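Attachment invasion locus protein (Yersinia pestis, PDB 3QRA) promotes the attachment of plague bacteria to host cells and their entry into them, as a small beta-barrel adhesin of the outer membrane. Local coordinates at residues N40-G46 / T75-R81; Y85-L91 / G119-N125. All coordinates share one frame; numbering follows the deposited sequence.

Contact 1: residues N40-G46 / T75-R81. With C8E ((hydroxyethyloxy)tri(ethyloxy)octane), chain E.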
# COMPACT_ATOMS: atom_id res chain seq x y z
N ASN A 40 -6.68 -7.28 24.39
CA ASN A 40 -7.60 -6.17 24.18
C ASN A 40 -6.94 -4.86 23.73
O ASN A 40 -7.63 -3.89 23.41
CB ASN A 40 -8.42 -5.91 25.45
CG ASN A 40 -9.45 -7.00 25.70
OD1 ASN A 40 -9.94 -7.64 24.77
ND2 ASN A 40 -9.79 -7.20 26.96
N ASP A 41 -5.61 -4.83 23.69
CA ASP A 41 -4.92 -3.57 23.40
C ASP A 41 -3.89 -3.67 22.30
O ASP A 41 -3.59 -2.68 21.64
CB ASP A 41 -4.26 -3.04 24.67
CG ASP A 41 -5.26 -2.81 25.78
OD1 ASP A 41 -5.86 -1.72 25.80
OD2 ASP A 41 -5.46 -3.73 26.60
N TRP A 42 -3.33 -4.87 22.13
CA TRP A 42 -2.22 -5.07 21.21
C TRP A 42 -2.55 -6.11 20.15
O TRP A 42 -3.24 -7.10 20.43
CB TRP A 42 -0.97 -5.56 21.95
CG TRP A 42 -0.46 -4.65 23.03
CD1 TRP A 42 -0.71 -3.31 23.17
CD2 TRP A 42 0.37 -5.02 24.12
NE1 TRP A 42 -0.08 -2.84 24.29
CE2 TRP A 42 0.61 -3.86 24.89
CE3 TRP A 42 0.96 -6.23 24.52
CZ2 TRP A 42 1.39 -3.87 26.04
CZ3 TRP A 42 1.74 -6.24 25.67
CH2 TRP A 42 1.95 -5.06 26.41
N GLY A 43 -2.06 -5.89 18.94
CA GLY A 43 -2.25 -6.85 17.88
C GLY A 43 -1.19 -6.72 16.81
O GLY A 43 -0.23 -5.96 16.96
N VAL A 44 -1.36 -7.48 15.73
CA VAL A 44 -0.46 -7.38 14.60
C VAL A 44 -1.30 -7.19 13.35
O VAL A 44 -2.44 -7.65 13.26
CB VAL A 44 0.42 -8.64 14.43
CG1 VAL A 44 -0.44 -9.92 14.26
CG2 VAL A 44 1.38 -8.47 13.24
N ILE A 45 -0.74 -6.47 12.39
CA ILE A 45 -1.42 -6.28 11.13
C ILE A 45 -0.44 -6.53 9.98
O ILE A 45 0.76 -6.22 10.07
CB ILE A 45 -2.09 -4.89 11.07
CG1 ILE A 45 -2.91 -4.73 9.77
CG2 ILE A 45 -1.07 -3.79 11.22
CD1 ILE A 45 -4.00 -3.64 9.85
N GLY A 46 -0.96 -7.14 8.92
CA GLY A 46 -0.19 -7.43 7.73
C GLY A 46 -0.89 -6.76 6.56
O GLY A 46 -2.12 -6.64 6.56
N THR A 75 4.00 -5.62 4.00
CA THR A 75 4.46 -4.96 5.23
C THR A 75 3.71 -5.50 6.44
O THR A 75 2.64 -6.09 6.31
CB THR A 75 4.29 -3.42 5.17
OG1 THR A 75 2.91 -3.11 4.96
CG2 THR A 75 5.13 -2.78 4.05
N ALA A 76 4.26 -5.31 7.63
CA ALA A 76 3.60 -5.81 8.83
C ALA A 76 4.05 -5.01 10.03
O ALA A 76 5.08 -4.34 9.99
CB ALA A 76 3.92 -7.29 9.04
N GLY A 77 3.28 -5.08 11.10
CA GLY A 77 3.68 -4.38 12.31
C GLY A 77 2.64 -4.39 13.40
O GLY A 77 1.56 -4.97 13.23
N PRO A 78 2.96 -3.74 14.54
CA PRO A 78 2.05 -3.77 15.69
C PRO A 78 0.89 -2.79 15.52
O PRO A 78 1.04 -1.73 14.91
CB PRO A 78 2.95 -3.32 16.85
CG PRO A 78 3.91 -2.33 16.19
CD PRO A 78 4.15 -2.90 14.78
N VAL A 79 -0.28 -3.17 16.03
CA VAL A 79 -1.43 -2.28 16.02
C VAL A 79 -1.89 -2.08 17.47
O VAL A 79 -1.99 -3.04 18.24
CB VAL A 79 -2.58 -2.77 15.06
CG1 VAL A 79 -2.86 -4.26 15.20
CG2 VAL A 79 -3.85 -1.93 15.26
N PHE A 80 -2.15 -0.83 17.84
CA PHE A 80 -2.49 -0.45 19.20
C PHE A 80 -3.91 0.05 19.25
O PHE A 80 -4.25 1.03 18.57
CB PHE A 80 -1.54 0.67 19.69
CG PHE A 80 -0.10 0.27 19.69
CD1 PHE A 80 0.47 -0.33 20.81
CD2 PHE A 80 0.69 0.46 18.56
CE1 PHE A 80 1.80 -0.72 20.80
CE2 PHE A 80 2.01 0.06 18.55
CZ PHE A 80 2.57 -0.52 19.68
N ARG A 81 -4.76 -0.61 20.03
CA ARG A 81 -6.14 -0.17 20.13
C ARG A 81 -6.21 0.95 21.15
O ARG A 81 -5.74 0.79 22.27
CB ARG A 81 -7.07 -1.33 20.52
CG ARG A 81 -8.51 -0.88 20.75
CD ARG A 81 -9.50 -2.07 20.74
NE ARG A 81 -9.56 -2.75 19.45
CZ ARG A 81 -10.25 -2.31 18.40
NH1 ARG A 81 -10.92 -1.16 18.48
NH2 ARG A 81 -10.28 -3.01 17.27
C1 C8E E . -3.45 -9.73 4.04
C2 C8E E . -1.99 -9.37 3.80
C3 C8E E . -1.11 -9.99 4.87
C4 C8E E . 0.28 -10.30 4.33
C5 C8E E . 1.35 -9.82 5.31
C6 C8E E . 2.27 -10.96 5.72
C7 C8E E . 3.50 -10.44 6.45
C8 C8E E . 4.27 -11.57 7.12
O HOH W 1 -2.73 -0.25 23.07
O HOH W 2 -4.63 0.77 24.75

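Contact 2: residues Y85-L91 / G119-N125. With C8E ((hydroxyethyloxy)tri(ethyloxy)octane), chain H.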
# COMPACT_ATOMS: atom_id res chain seq x y z
N TYR A 85 -13.33 2.34 19.20
CA TYR A 85 -13.50 2.85 17.83
C TYR A 85 -12.24 2.99 16.98
O TYR A 85 -12.31 2.89 15.76
CB TYR A 85 -14.20 4.21 17.84
CG TYR A 85 -15.52 4.18 18.58
CD1 TYR A 85 -16.62 3.55 18.03
CD2 TYR A 85 -15.65 4.76 19.83
CE1 TYR A 85 -17.83 3.50 18.70
CE2 TYR A 85 -16.85 4.73 20.51
CZ TYR A 85 -17.94 4.10 19.94
OH TYR A 85 -19.14 4.06 20.61
N VAL A 86 -11.11 3.26 17.62
CA VAL A 86 -9.92 3.62 16.87
C VAL A 86 -8.68 2.87 17.33
O VAL A 86 -8.46 2.67 18.53
CB VAL A 86 -9.65 5.15 16.92
CG1 VAL A 86 -8.42 5.50 16.10
CG2 VAL A 86 -10.86 5.92 16.41
N SER A 87 -7.88 2.46 16.35
CA SER A 87 -6.60 1.81 16.59
C SER A 87 -5.57 2.40 15.63
O SER A 87 -5.91 2.77 14.51
CB SER A 87 -6.71 0.31 16.34
OG SER A 87 -7.72 -0.27 17.15
N LEU A 88 -4.32 2.46 16.08
CA LEU A 88 -3.23 3.03 15.28
C LEU A 88 -2.16 1.99 15.02
O LEU A 88 -1.86 1.19 15.87
CB LEU A 88 -2.57 4.17 16.06
CG LEU A 88 -3.44 5.29 16.61
CD1 LEU A 88 -2.58 6.23 17.46
CD2 LEU A 88 -4.12 6.03 15.49
N TYR A 89 -1.55 2.02 13.85
CA TYR A 89 -0.52 1.03 13.58
C TYR A 89 0.69 1.57 12.79
O TYR A 89 0.59 2.58 12.09
CB TYR A 89 -1.12 -0.21 12.90
CG TYR A 89 -1.84 0.04 11.58
CD1 TYR A 89 -1.13 0.20 10.39
CD2 TYR A 89 -3.24 0.06 11.52
CE1 TYR A 89 -1.79 0.40 9.18
CE2 TYR A 89 -3.91 0.25 10.30
CZ TYR A 89 -3.18 0.42 9.14
OH TYR A 89 -3.84 0.58 7.93
N GLY A 90 1.82 0.88 12.95
CA GLY A 90 3.02 1.19 12.19
C GLY A 90 3.51 -0.08 11.51
O GLY A 90 3.49 -1.16 12.11
N LEU A 91 3.94 0.05 10.26
CA LEU A 91 4.28 -1.10 9.41
C LEU A 91 5.68 -0.98 8.82
O LEU A 91 6.16 0.12 8.54
CB LEU A 91 3.28 -1.22 8.26
CG LEU A 91 1.80 -1.27 8.68
CD1 LEU A 91 0.90 -1.35 7.46
CD2 LEU A 91 1.55 -2.46 9.59
N GLY A 119 5.20 2.11 6.71
CA GLY A 119 3.83 2.57 6.69
C GLY A 119 3.29 2.97 8.04
O GLY A 119 3.87 2.67 9.08
N ALA A 120 2.18 3.69 8.02
CA ALA A 120 1.50 4.05 9.25
C ALA A 120 0.03 4.24 8.90
O ALA A 120 -0.30 4.74 7.82
CB ALA A 120 2.08 5.35 9.84
N GLY A 121 -0.85 3.82 9.79
CA GLY A 121 -2.26 3.98 9.50
C GLY A 121 -3.15 3.80 10.70
O GLY A 121 -2.68 3.69 11.84
N LEU A 122 -4.44 3.74 10.43
CA LEU A 122 -5.40 3.50 11.44
C LEU A 122 -6.58 2.69 11.01
O LEU A 122 -6.89 2.62 9.87
CB LEU A 122 -5.85 4.76 12.05
CG LEU A 122 -6.40 5.81 11.19
CD1 LEU A 122 -7.80 5.52 11.06
CD2 LEU A 122 -6.23 7.16 11.82
N GLN A 123 -7.20 2.08 11.99
CA GLN A 123 -8.46 1.39 11.76
C GLN A 123 -9.55 1.99 12.63
O GLN A 123 -9.36 2.23 13.82
CB GLN A 123 -8.35 -0.12 12.04
CG GLN A 123 -7.29 -0.80 11.18
CD GLN A 123 -7.65 -2.23 10.85
OE1 GLN A 123 -8.17 -2.97 11.69
NE2 GLN A 123 -7.39 -2.64 9.61
N PHE A 124 -10.71 2.20 12.01
CA PHE A 124 -11.89 2.73 12.67
C PHE A 124 -12.98 1.65 12.66
O PHE A 124 -13.26 1.05 11.63
CB PHE A 124 -12.37 3.97 11.91
CG PHE A 124 -13.68 4.53 12.39
CD1 PHE A 124 -13.87 4.86 13.72
CD2 PHE A 124 -14.71 4.76 11.49
CE1 PHE A 124 -15.08 5.37 14.16
CE2 PHE A 124 -15.93 5.27 11.92
CZ PHE A 124 -16.11 5.58 13.26
N ASN A 125 -13.57 1.40 13.83
CA ASN A 125 -14.69 0.46 13.93
C ASN A 125 -15.97 1.20 14.29
O ASN A 125 -16.26 1.40 15.47
CB ASN A 125 -14.42 -0.61 15.00
CG ASN A 125 -13.09 -1.31 14.80
OD1 ASN A 125 -12.16 -1.16 15.61
ND2 ASN A 125 -12.97 -2.05 13.69
C1 C8E H . -4.47 7.71 7.79
C2 C8E H . -2.98 7.75 7.51
C3 C8E H . -2.20 8.30 8.70
C4 C8E H . -0.74 7.85 8.66
C5 C8E H . 0.22 9.03 8.74
C6 C8E H . 1.18 9.08 7.55
C7 C8E H . 1.65 10.51 7.30
C8 C8E H . 2.56 10.60 6.09
O9 C8E H . 2.36 11.83 5.42
O HOH W 3 -9.75 -0.09 15.36

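Contact 1: residues N40-G46 / T75-R81
Val79 packs its CG1 methyl against the bare backbone of Gly43, and this is the tight part of the contact between the antiparallel strands 42-46 and 75-81. CG1 lies 3.4 Å from Gly43 C because chi1 of 45° sets that methyl between the backbone N and the carbonyl carbon of its own residue, pointing it across at the facing strand. It rests against the Gly43-Val44 peptide, 3.6 Å from Val44 N. One hydrogen-bonded pair further along, Ile45 sets its CG2 branch against Gly77 O, 3.5 Å away. Ile45 and Val79 both face the barrel interior, where Arg35 of strand 28-37 touches each of them.

Two bonds join Gly43 to Val79, and they differ in shape. Gly43 N reaches Val79 O in the carbonyl plane, whereas Val79 N approaches Gly43 O at 2.9 Å from well above that plane. Both bonds of the Ile45-Gly77 pair arrive nearly in line with the C=O, unlike Val79 N to Gly43 O.

The outer face is looser. Trp42 and Phe80 come closest at their CD1 atoms, 4.0 Å apart, and the five-membered ring of Trp42 is turned 77° from the Phe80 ring. Near the strand end, Arg81 N donates to Asp41 O at 2.9 Å; one water bridges Asp41 O and Arg81 O, and another bridges Asp41 OD1 and Arg81 O. The Arg81 side chain runs to a salt bridge with Glu37 through NE and a hydrogen bond from NH1 to Asn83 O. At the other end, where Gly46 has no side chain, the octyl tail of a detergent comes within 3.7 Å (C3 to Gly46 C). An apolar outer face touched by detergent, and an interior where charged side chains lie beside Ile45 and Val79, fit a transmembrane beta-barrel of the outer membrane.

Contact 2: residues Y85-L91 / G119-N125
The Tyr89 ring lies flat over the backbone of Gly121, with Gly121 C 3.6 Å above the ring plane, over its centre. Gly121 CA, 3.9 Å from the ring centroid, makes a CH-pi contact with the same face. At the ring's edge, near its plane, sits Gln123 CG, 3.6 Å from Tyr89 CE2, and the Gln123 amide stands 76° to the ring. With chi1 at 58°, Tyr89 CG falls between its own backbone N and carbonyl carbon, a torsion that folds the ring across to the neighbouring strand. A different edge contact occurs just before the strand, where Tyr85 CD1 approaches Asn125 O at 3.4 Å. The Phe124 ring meets Tyr85 O and Val86 CG2 obliquely.

Paired backbone bonds link Ser87 with Gln123, Tyr89 with Gly121 and Leu91 with Gly119, and Asn125 N adds a bond to Tyr85 O at 2.7 Å. On the inner face a water accepts a hydrogen bond from Ser87 OG and donates to Gln123 O and Asn125 OD1; Asn125 ND2 bonds to Phe130 O. Outside, Leu88 CD2 rests on Leu122 CB at 4.1 Å, and a detergent tail reaches Ala120 O, 3.3 Å from C4.

Inside the barrel, Tyr89 OH and Gln123 NE2 converge on Asp133 OD1, while Arg35 bonds to Gln123 OE1 and Ser87 OG, a network that would help fix the rotation of the amide. The two strands of this hairpin are flanked by strand 66-81 beside 86-102 and by strand 130-141 beside 108-124, and Ile45 of strand 42-53, beyond strand 66-81, touches Tyr89, Leu91 and Gln123 on the inner side.

In the fold
From the N terminus, the chain passes through strands 5-18 and 28-37 before reaching contact 1, which pairs the start of strand 42-53 with the end of 66-81 and so closes a loop of 28 residues. A short turn then leads into strand 86-102, and contact 2 closes the next loop, of 27 residues, against the end of strand 108-124. The two loops follow in series, neither nested nor crossed. Their middle strands, 66-81 and 86-102, are neighbours in the sheet, and Phe80 N probably bonds to Leu88 O. Arg81 NH2 probably reaches past strand 86-102 to Asn125 OD1. Together the contacts tie four consecutive strands of the eight-stranded barrel at one end.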